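Local coordinates for protein beta-glucosidase (Pseudoalteromonas sp., PDB 3F95) that is the extra C-terminal beta-sandwich domain of an exo-1,3/1,4-beta-glucanase that probably has beta-glucosidase activity, at residues Ile117-Phe122 with Leu161-Ala166. Sequence-based numbering, arbitrary orientation. Where two conformers were deposited one is given.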
loop_
_atom_site.group_PDB
_atom_site.type_symbol
_atom_site.label_atom_id
_atom_site.label_comp_id
_atom_site.label_asym_id
_atom_site.label_seq_id
_atom_site.Cartn_x
_atom_site.Cartn_y
_atom_site.Cartn_z
ATOM N N ILE A 117 9.804 -2.304 -5.068
ATOM C CA ILE A 117 9.574 -1.641 -6.357
ATOM C C ILE A 117 9.804 -0.153 -6.189
ATOM O O ILE A 117 9.122 0.465 -5.386
ATOM C CB ILE A 117 8.096 -1.879 -6.848
ATOM C CG1 ILE A 117 7.842 -3.378 -7.077
ATOM C CG2 ILE A 117 7.749 -0.974 -8.085
ATOM C CD1 ILE A 117 6.370 -3.763 -7.179
ATOM N N ASP A 118 10.731 0.439 -6.957
ATOM C CA ASP A 118 10.865 1.901 -6.949
ATOM C C ASP A 118 9.684 2.561 -7.676
ATOM O O ASP A 118 9.196 2.042 -8.718
ATOM C CB ASP A 118 12.162 2.348 -7.619
ATOM C CG ASP A 118 13.385 1.753 -6.969
ATOM O OD1 ASP A 118 13.466 1.756 -5.712
ATOM O OD2 ASP A 118 14.253 1.287 -7.729
ATOM N N PHE A 119 9.232 3.698 -7.169
ATOM C CA PHE A 119 8.152 4.405 -7.876
ATOM C C PHE A 119 8.522 4.752 -9.319
ATOM O O PHE A 119 7.644 4.796 -10.182
ATOM C CB PHE A 119 7.661 5.642 -7.110
ATOM C CG PHE A 119 6.550 5.324 -6.112
ATOM C CD1 PHE A 119 6.702 4.309 -5.165
ATOM C CD2 PHE A 119 5.352 6.022 -6.138
ATOM C CE1 PHE A 119 5.658 4.005 -4.247
ATOM C CE2 PHE A 119 4.314 5.725 -5.215
ATOM C CZ PHE A 119 4.482 4.708 -4.286
ATOM N N SER A 120 9.804 4.983 -9.577
ATOM C CA SER A 120 10.255 5.311 -10.946
ATOM C C SER A 120 9.866 4.223 -11.951
ATOM O O SER A 120 9.659 4.515 -13.128
ATOM C CB SER A 120 11.772 5.538 -10.965
ATOM O OG SER A 120 12.451 4.384 -10.519
ATOM N N SER A 121 9.785 2.981 -11.491
ATOM C CA SER A 121 9.476 1.836 -12.356
ATOM C C SER A 121 8.070 1.861 -12.951
ATOM O O SER A 121 7.835 1.194 -13.954
ATOM C CB SER A 121 9.692 0.510 -11.633
ATOM O OG SER A 121 8.663 0.265 -10.683
ATOM N N PHE A 122 7.137 2.562 -12.300
ATOM C CA PHE A 122 5.775 2.691 -12.841
ATOM C C PHE A 122 5.244 4.118 -12.841
ATOM O O PHE A 122 4.032 4.326 -12.947
ATOM C CB PHE A 122 4.780 1.707 -12.161
ATOM C CG PHE A 122 4.565 1.955 -10.657
ATOM C CD1 PHE A 122 3.329 2.397 -10.190
ATOM C CD2 PHE A 122 5.591 1.715 -9.736
ATOM C CE1 PHE A 122 3.098 2.607 -8.799
ATOM C CE2 PHE A 122 5.391 1.942 -8.358
ATOM C CZ PHE A 122 4.139 2.377 -7.899
ATOM N N LEU A 161 5.274 13.261 -1.205
ATOM C CA LEU A 161 4.466 12.352 -2.047
ATOM C C LEU A 161 3.011 12.532 -1.656
ATOM O O LEU A 161 2.711 12.775 -0.495
ATOM C CB LEU A 161 4.839 10.892 -1.751
ATOM C CG LEU A 161 4.001 9.735 -2.351
ATOM C CD1 LEU A 161 4.073 9.764 -3.906
ATOM C CD2 LEU A 161 4.557 8.430 -1.829
ATOM N N SER A 162 2.119 12.443 -2.641
ATOM C CA SER A 162 0.695 12.402 -2.362
ATOM C C SER A 162 0.018 11.346 -3.241
ATOM O O SER A 162 0.111 11.386 -4.483
ATOM C CB SER A 162 0.072 13.788 -2.565
ATOM O OG SER A 162 -1.305 13.756 -2.268
ATOM N N LEU A 163 -0.708 10.437 -2.592
ATOM C CA LEU A 163 -1.389 9.377 -3.311
ATOM C C LEU A 163 -2.573 8.904 -2.500
ATOM O O LEU A 163 -2.746 9.302 -1.361
ATOM C CB LEU A 163 -0.437 8.214 -3.618
ATOM C CG LEU A 163 0.298 7.517 -2.446
ATOM C CD1 LEU A 163 -0.594 6.671 -1.544
ATOM C CD2 LEU A 163 1.478 6.709 -2.971
ATOM N N ALA A 164 -3.379 8.052 -3.117
ATOM C CA ALA A 164 -4.511 7.450 -2.426
ATOM C C ALA A 164 -4.560 5.994 -2.819
ATOM O O ALA A 164 -4.096 5.629 -3.894
ATOM C CB ALA A 164 -5.770 8.135 -2.793
ATOM N N ILE A 165 -5.112 5.169 -1.933
ATOM C CA ILE A 165 -5.148 3.716 -2.104
ATOM C C ILE A 165 -6.577 3.251 -1.820
ATOM O O ILE A 165 -7.238 3.805 -0.958
ATOM C CB ILE A 165 -4.157 3.053 -1.111
ATOM C CG1 ILE A 165 -2.704 3.358 -1.529
ATOM C CG2 ILE A 165 -4.345 1.532 -1.060
ATOM C CD1 ILE A 165 -1.715 3.210 -0.367
ATOM N N ALA A 166 -7.040 2.237 -2.550
ATOM C CA ALA A 166 -8.319 1.605 -2.280
ATOM C C ALA A 166 -8.283 0.145 -2.713
ATOM O O ALA A 166 -7.441 -0.242 -3.513
ATOM C CB ALA A 166 -9.426 2.328 -3.019
#
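With chi1 at 57°, Leu163 holds CG between its backbone N and carbonyl carbon and reaches across to Phe119, whose own chi1 of -88° swings its phenyl ring toward strand 161-171. The two side chains cross at about a right angle. Methyl CD2 of Leu163 comes up to the ring edge, near the ring plane, at 3.7 Å from Phe119 CE2 and 3.8 Å from Phe119 CZ. Leu161, two residues earlier on the same side of the strand, adds a looser touch: its CD1 lies 4.3 Å from CE2 of Phe119, in an oblique approach. No hydrogen bond spans the two segments, and the contact is apolar, small (95 Å² buried in all) and closed to solvent. It is packing inside a beta-sandwich domain, consistent with the galactose-binding domain-like family. Strand 161-171 belongs to one sheet, whereas Phe119 follows directly on strand 113-118 of the other, so the ring and the two leucines meet between the layers. Ile94 of strand 87-94 touches all three side chains, and Ala102 of strand 102-108 touches Phe119 and Leu161. One face of the Phe119 ring is covered by Phe122, whose CZ stands 4.0 Å above the plane, over the ring centre. The turn that presents both rings is held by its own bonds: Asp118 O accepts from Ser121 N at 3.0 Å and from Ser121 OG at 2.7 Å, the hydroxyl arriving almost in line with the carbonyl (C=O...OG angle 161°). Phe122 N then bonds to Phe119 O at 3.1 Å, tying the backbones of the two aromatic residues together.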